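Local coordinates for protein probable diphthine synthase (Aeropyrum pernix, PDB 1WDE) that probably trimethylates the amino group of the modified target histidine of elongation factor 2, using S-adenosyl-L-methionine, to form the diphthine intermediate of diphthamide biosynthesis, at residues W15-L27 with S46-G58. Residues are numbered along the deposited sequence; the frame is centred on the assembly and turned at random.
Sequences WGYAPGMQTLEAL and SSWLYKSVVEAAG
Trp-15 lies against helix 47-57 and meets Leu-49, Val-53 and Ala-56. Val-53 CG2 sits over one face of the indole, 4.2 Å from the centroid of the five-membered ring of Trp-15, in a CH-pi contact. On the opposite face Gln-22 CG, farther along segment 15-27, lies above the rim. Ala-56 CB meets the rim at the ring edge, 3.7 Å from Trp-15 CZ2. Leu-49 CD1 is 3.8 Å from Trp-15 CD1. The five-membered ring of Trp-15 and the six-membered ring of Trp-48 meet rim to rim, with planes at 28°, and neither covers the other's face. Trp-48 CG stands between its backbone N and carbonyl carbon (chi1 65°), which swings the indole out to residues 16-19. There Pro-19 CD lies over the six-membered ring of Trp-48, 3.9 Å from its centroid, and Ala-18 CA packs on the same face. This loop follows strand 9-14 of the parallel sheet in the tetrapyrrole methylase fold. Trp-15 and Gly-16 form a classic beta bulge opposite Gly-92. The side chain of Tyr-17 lies near Gly-122 and that of Ala-18 near Ala-220, both probably S-adenosyl-L-methionine-binding, as in relatives. Gly-16 O reaches the edge of Trp-48, 3.5 Å from Trp-48 CH2. At the polar edge, Trp-15 NE1 donates to Ser-52 OG at 2.9 Å, nearly straight (168°) and in the indole plane. With an alanine at Trp-15, Ser-52 OG is likely to lose its indole donor and a gap to open beside Val-53 and Ala-56.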
loop_
_atom_site.group_PDB
_atom_site.type_symbol
_atom_site.label_atom_id
_atom_site.label_comp_id
_atom_site.label_asym_id
_atom_site.label_seq_id
_atom_site.Cartn_x
_atom_site.Cartn_y
_atom_site.Cartn_z
ATOM N N TRP A 15 1.758 -6.905 -12.561
ATOM C CA TRP A 15 2.340 -8.237 -12.612
ATOM C C TRP A 15 2.034 -9.138 -11.398
ATOM O O TRP A 15 2.408 -10.306 -11.386
ATOM C CB TRP A 15 3.858 -8.099 -12.758
ATOM C CG TRP A 15 4.516 -9.215 -13.513
ATOM C CD1 TRP A 15 5.421 -10.110 -13.029
ATOM C CD2 TRP A 15 4.340 -9.533 -14.903
ATOM N NE1 TRP A 15 5.825 -10.967 -14.030
ATOM C CE2 TRP A 15 5.176 -10.637 -15.188
ATOM C CE3 TRP A 15 3.554 -8.993 -15.931
ATOM C CZ2 TRP A 15 5.253 -11.214 -16.462
ATOM C CZ3 TRP A 15 3.626 -9.566 -17.201
ATOM C CH2 TRP A 15 4.474 -10.670 -17.453
ATOM N N GLY A 16 1.335 -8.621 -10.393
ATOM C CA GLY A 16 1.091 -9.433 -9.206
ATOM C C GLY A 16 2.310 -9.229 -8.312
ATOM O O GLY A 16 3.315 -8.692 -8.770
ATOM N N TYR A 17 2.273 -9.658 -7.056
ATOM C CA TYR A 17 3.421 -9.389 -6.192
ATOM C C TYR A 17 4.373 -10.545 -5.915
ATOM O O TYR A 17 5.243 -10.435 -5.059
ATOM C CB TYR A 17 2.936 -8.785 -4.863
ATOM C CG TYR A 17 1.970 -9.677 -4.129
ATOM C CD1 TYR A 17 0.599 -9.644 -4.423
ATOM C CD2 TYR A 17 2.421 -10.583 -3.171
ATOM C CE1 TYR A 17 -0.290 -10.487 -3.787
ATOM C CE2 TYR A 17 1.528 -11.446 -2.520
ATOM C CZ TYR A 17 0.178 -11.392 -2.833
ATOM O OH TYR A 17 -0.713 -12.242 -2.209
ATOM N N ALA A 18 4.223 -11.651 -6.626
ATOM C CA ALA A 18 5.120 -12.781 -6.441
ATOM C C ALA A 18 5.063 -13.654 -7.677
ATOM O O ALA A 18 4.116 -13.573 -8.447
ATOM C CB ALA A 18 4.714 -13.606 -5.218
ATOM N N PRO A 19 6.090 -14.481 -7.898
ATOM C CA PRO A 19 6.033 -15.339 -9.083
ATOM C C PRO A 19 4.799 -16.243 -9.005
ATOM O O PRO A 19 4.423 -16.694 -7.926
ATOM C CB PRO A 19 7.361 -16.113 -9.024
ATOM C CG PRO A 19 7.826 -15.950 -7.615
ATOM C CD PRO A 19 7.411 -14.558 -7.258
ATOM N N GLY A 20 4.153 -16.470 -10.146
ATOM C CA GLY A 20 2.973 -17.315 -10.177
ATOM C C GLY A 20 1.686 -16.529 -10.002
ATOM O O GLY A 20 0.592 -17.070 -10.130
HETATM N N MSE A 21 1.809 -15.241 -9.709
HETATM C CA MSE A 21 0.621 -14.429 -9.525
HETATM C C MSE A 21 0.290 -13.548 -10.724
HETATM O O MSE A 21 -0.463 -12.582 -10.591
HETATM C CB MSE A 21 0.765 -13.591 -8.252
HETATM C CG MSE A 21 1.062 -14.442 -7.031
HETATM SE SE MSE A 21 0.882 -13.427 -5.391
HETATM C CE MSE A 21 -1.064 -13.330 -5.459
ATOM N N GLN A 22 0.833 -13.895 -11.899
ATOM C CA GLN A 22 0.571 -13.130 -13.131
ATOM C C GLN A 22 -0.691 -13.638 -13.835
ATOM O O GLN A 22 -0.936 -14.842 -13.856
ATOM C CB GLN A 22 1.765 -13.236 -14.092
ATOM C CG GLN A 22 3.028 -12.620 -13.545
ATOM C CD GLN A 22 3.566 -13.377 -12.347
ATOM O OE1 GLN A 22 3.862 -12.791 -11.295
ATOM N NE2 GLN A 22 3.699 -14.684 -12.497
ATOM N N THR A 23 -1.511 -12.740 -14.399
ATOM C CA THR A 23 -2.711 -13.218 -15.086
ATOM C C THR A 23 -2.306 -13.570 -16.518
ATOM O O THR A 23 -1.268 -13.129 -16.999
ATOM C CB THR A 23 -3.853 -12.158 -15.136
ATOM O OG1 THR A 23 -3.374 -10.969 -15.769
ATOM C CG2 THR A 23 -4.362 -11.822 -13.701
ATOM N N LEU A 24 -3.120 -14.374 -17.182
ATOM C CA LEU A 24 -2.843 -14.767 -18.568
ATOM C C LEU A 24 -2.763 -13.539 -19.487
ATOM O O LEU A 24 -1.837 -13.409 -20.308
ATOM C CB LEU A 24 -3.942 -15.714 -19.059
ATOM C CG LEU A 24 -4.089 -16.990 -18.224
ATOM C CD1 LEU A 24 -5.276 -17.791 -18.718
ATOM C CD2 LEU A 24 -2.809 -17.812 -18.312
ATOM N N GLU A 25 -3.708 -12.611 -19.342
ATOM C CA GLU A 25 -3.665 -11.442 -20.218
ATOM C C GLU A 25 -2.453 -10.567 -19.972
ATOM O O GLU A 25 -1.953 -9.917 -20.904
ATOM C CB GLU A 25 -4.958 -10.618 -20.125
ATOM C CG GLU A 25 -5.418 -10.256 -18.715
ATOM C CD GLU A 25 -6.543 -9.226 -18.731
ATOM O OE1 GLU A 25 -7.548 -9.429 -19.454
ATOM O OE2 GLU A 25 -6.417 -8.217 -18.013
ATOM N N ALA A 26 -1.957 -10.531 -18.733
ATOM C CA ALA A 26 -0.772 -9.725 -18.467
ATOM C C ALA A 26 0.442 -10.383 -19.159
ATOM O O ALA A 26 1.269 -9.707 -19.772
ATOM C CB ALA A 26 -0.511 -9.625 -16.955
ATOM N N LEU A 27 0.553 -11.699 -19.007
ATOM C CA LEU A 27 1.650 -12.453 -19.616
ATOM C C LEU A 27 1.571 -12.188 -21.130
ATOM O O LEU A 27 2.555 -11.783 -21.756
ATOM C CB LEU A 27 1.490 -13.957 -19.318
ATOM C CG LEU A 27 1.753 -14.478 -17.892
ATOM C CD1 LEU A 27 1.235 -15.884 -17.741
ATOM C CD2 LEU A 27 3.230 -14.443 -17.581
ATOM N N SER A 46 10.922 -6.416 -4.531
ATOM C CA SER A 46 10.572 -6.713 -5.918
ATOM C C SER A 46 11.754 -7.106 -6.798
ATOM O O SER A 46 11.734 -6.857 -8.000
ATOM C CB SER A 46 9.878 -5.505 -6.539
ATOM O OG SER A 46 10.783 -4.421 -6.621
ATOM N N SER A 47 12.775 -7.725 -6.213
ATOM C CA SER A 47 13.952 -8.135 -6.986
ATOM C C SER A 47 13.604 -9.175 -8.041
ATOM O O SER A 47 14.172 -9.191 -9.133
ATOM C CB SER A 47 15.029 -8.708 -6.058
ATOM O OG SER A 47 15.526 -7.715 -5.174
ATOM N N TRP A 48 12.660 -10.038 -7.703
ATOM C CA TRP A 48 12.218 -11.109 -8.582
ATOM C C TRP A 48 11.536 -10.594 -9.847
ATOM O O TRP A 48 11.485 -11.300 -10.850
ATOM C CB TRP A 48 11.219 -12.003 -7.835
ATOM C CG TRP A 48 9.947 -11.256 -7.494
ATOM C CD1 TRP A 48 9.761 -10.369 -6.466
ATOM C CD2 TRP A 48 8.740 -11.222 -8.274
ATOM N NE1 TRP A 48 8.524 -9.781 -6.567
ATOM C CE2 TRP A 48 7.877 -10.284 -7.667
ATOM C CE3 TRP A 48 8.309 -11.887 -9.431
ATOM C CZ2 TRP A 48 6.602 -9.988 -8.183
ATOM C CZ3 TRP A 48 7.046 -11.593 -9.943
ATOM C CH2 TRP A 48 6.209 -10.648 -9.317
ATOM N N LEU A 49 11.010 -9.371 -9.793
ATOM C CA LEU A 49 10.264 -8.795 -10.914
ATOM C C LEU A 49 10.964 -8.843 -12.270
ATOM O O LEU A 49 10.466 -9.477 -13.197
ATOM C CB LEU A 49 9.861 -7.352 -10.587
ATOM C CG LEU A 49 9.025 -6.614 -11.638
ATOM C CD1 LEU A 49 7.729 -7.355 -11.897
ATOM C CD2 LEU A 49 8.762 -5.200 -11.169
ATOM N N TYR A 50 12.098 -8.157 -12.380
ATOM C CA TYR A 50 12.889 -8.122 -13.612
ATOM C C TYR A 50 13.002 -9.520 -14.225
ATOM O O TYR A 50 12.594 -9.743 -15.366
ATOM C CB TYR A 50 14.287 -7.578 -13.306
ATOM C CG TYR A 50 15.122 -7.205 -14.518
ATOM C CD1 TYR A 50 14.843 -6.047 -15.258
ATOM C CD2 TYR A 50 16.211 -7.989 -14.907
ATOM C CE1 TYR A 50 15.632 -5.681 -16.355
ATOM C CE2 TYR A 50 17.009 -7.633 -16.006
ATOM C CZ TYR A 50 16.714 -6.477 -16.722
ATOM O OH TYR A 50 17.506 -6.108 -17.789
ATOM N N LYS A 51 13.561 -10.457 -13.466
ATOM C CA LYS A 51 13.724 -11.838 -13.927
ATOM C C LYS A 51 12.430 -12.462 -14.437
ATOM O O LYS A 51 12.425 -13.111 -15.480
ATOM C CB LYS A 51 14.279 -12.717 -12.799
ATOM C CG LYS A 51 14.084 -14.222 -13.029
ATOM C CD LYS A 51 14.366 -15.028 -11.759
ATOM C CE LYS A 51 13.764 -16.430 -11.828
ATOM N NZ LYS A 51 14.223 -17.190 -13.025
ATOM N N SER A 52 11.339 -12.281 -13.693
ATOM C CA SER A 52 10.035 -12.838 -14.069
ATOM C C SER A 52 9.500 -12.263 -15.375
ATOM O O SER A 52 8.915 -12.980 -16.184
ATOM C CB SER A 52 9.008 -12.590 -12.960
ATOM O OG SER A 52 7.718 -13.037 -13.355
ATOM N N VAL A 53 9.688 -10.963 -15.563
ATOM C CA VAL A 53 9.245 -10.291 -16.779
ATOM C C VAL A 53 10.086 -10.841 -17.945
ATOM O O VAL A 53 9.545 -11.430 -18.882
ATOM C CB VAL A 53 9.447 -8.752 -16.656
ATOM C CG1 VAL A 53 9.094 -8.070 -17.966
ATOM C CG2 VAL A 53 8.550 -8.184 -15.531
ATOM N N VAL A 54 11.405 -10.655 -17.858
ATOM C CA VAL A 54 12.357 -11.130 -18.871
ATOM C C VAL A 54 11.999 -12.537 -19.307
ATOM O O VAL A 54 12.068 -12.884 -20.485
ATOM C CB VAL A 54 13.797 -11.144 -18.308
ATOM C CG1 VAL A 54 14.692 -12.065 -19.147
ATOM C CG2 VAL A 54 14.352 -9.742 -18.300
ATOM N N GLU A 55 11.608 -13.341 -18.334
ATOM C CA GLU A 55 11.220 -14.718 -18.569
ATOM C C GLU A 55 10.000 -14.757 -19.493
ATOM O O GLU A 55 9.905 -15.598 -20.389
ATOM C CB GLU A 55 10.919 -15.358 -17.213
ATOM C CG GLU A 55 10.665 -16.846 -17.209
ATOM C CD GLU A 55 10.704 -17.412 -15.796
ATOM O OE1 GLU A 55 10.070 -18.466 -15.553
ATOM O OE2 GLU A 55 11.378 -16.801 -14.931
ATOM N N ALA A 56 9.077 -13.821 -19.285
ATOM C CA ALA A 56 7.853 -13.752 -20.078
ATOM C C ALA A 56 8.011 -13.105 -21.450
ATOM O O ALA A 56 7.431 -13.574 -22.418
ATOM C CB ALA A 56 6.771 -13.014 -19.289
ATOM N N ALA A 57 8.795 -12.033 -21.523
ATOM C CA ALA A 57 9.000 -11.286 -22.762
ATOM C C ALA A 57 10.086 -11.818 -23.698
ATOM O O ALA A 57 9.883 -11.863 -24.909
ATOM C CB ALA A 57 9.285 -9.825 -22.429
ATOM N N GLY A 58 11.246 -12.183 -23.155
ATOM C CA GLY A 58 12.300 -12.711 -24.007
ATOM C C GLY A 58 13.719 -12.199 -23.819
ATOM O O GLY A 58 14.560 -12.387 -24.700
#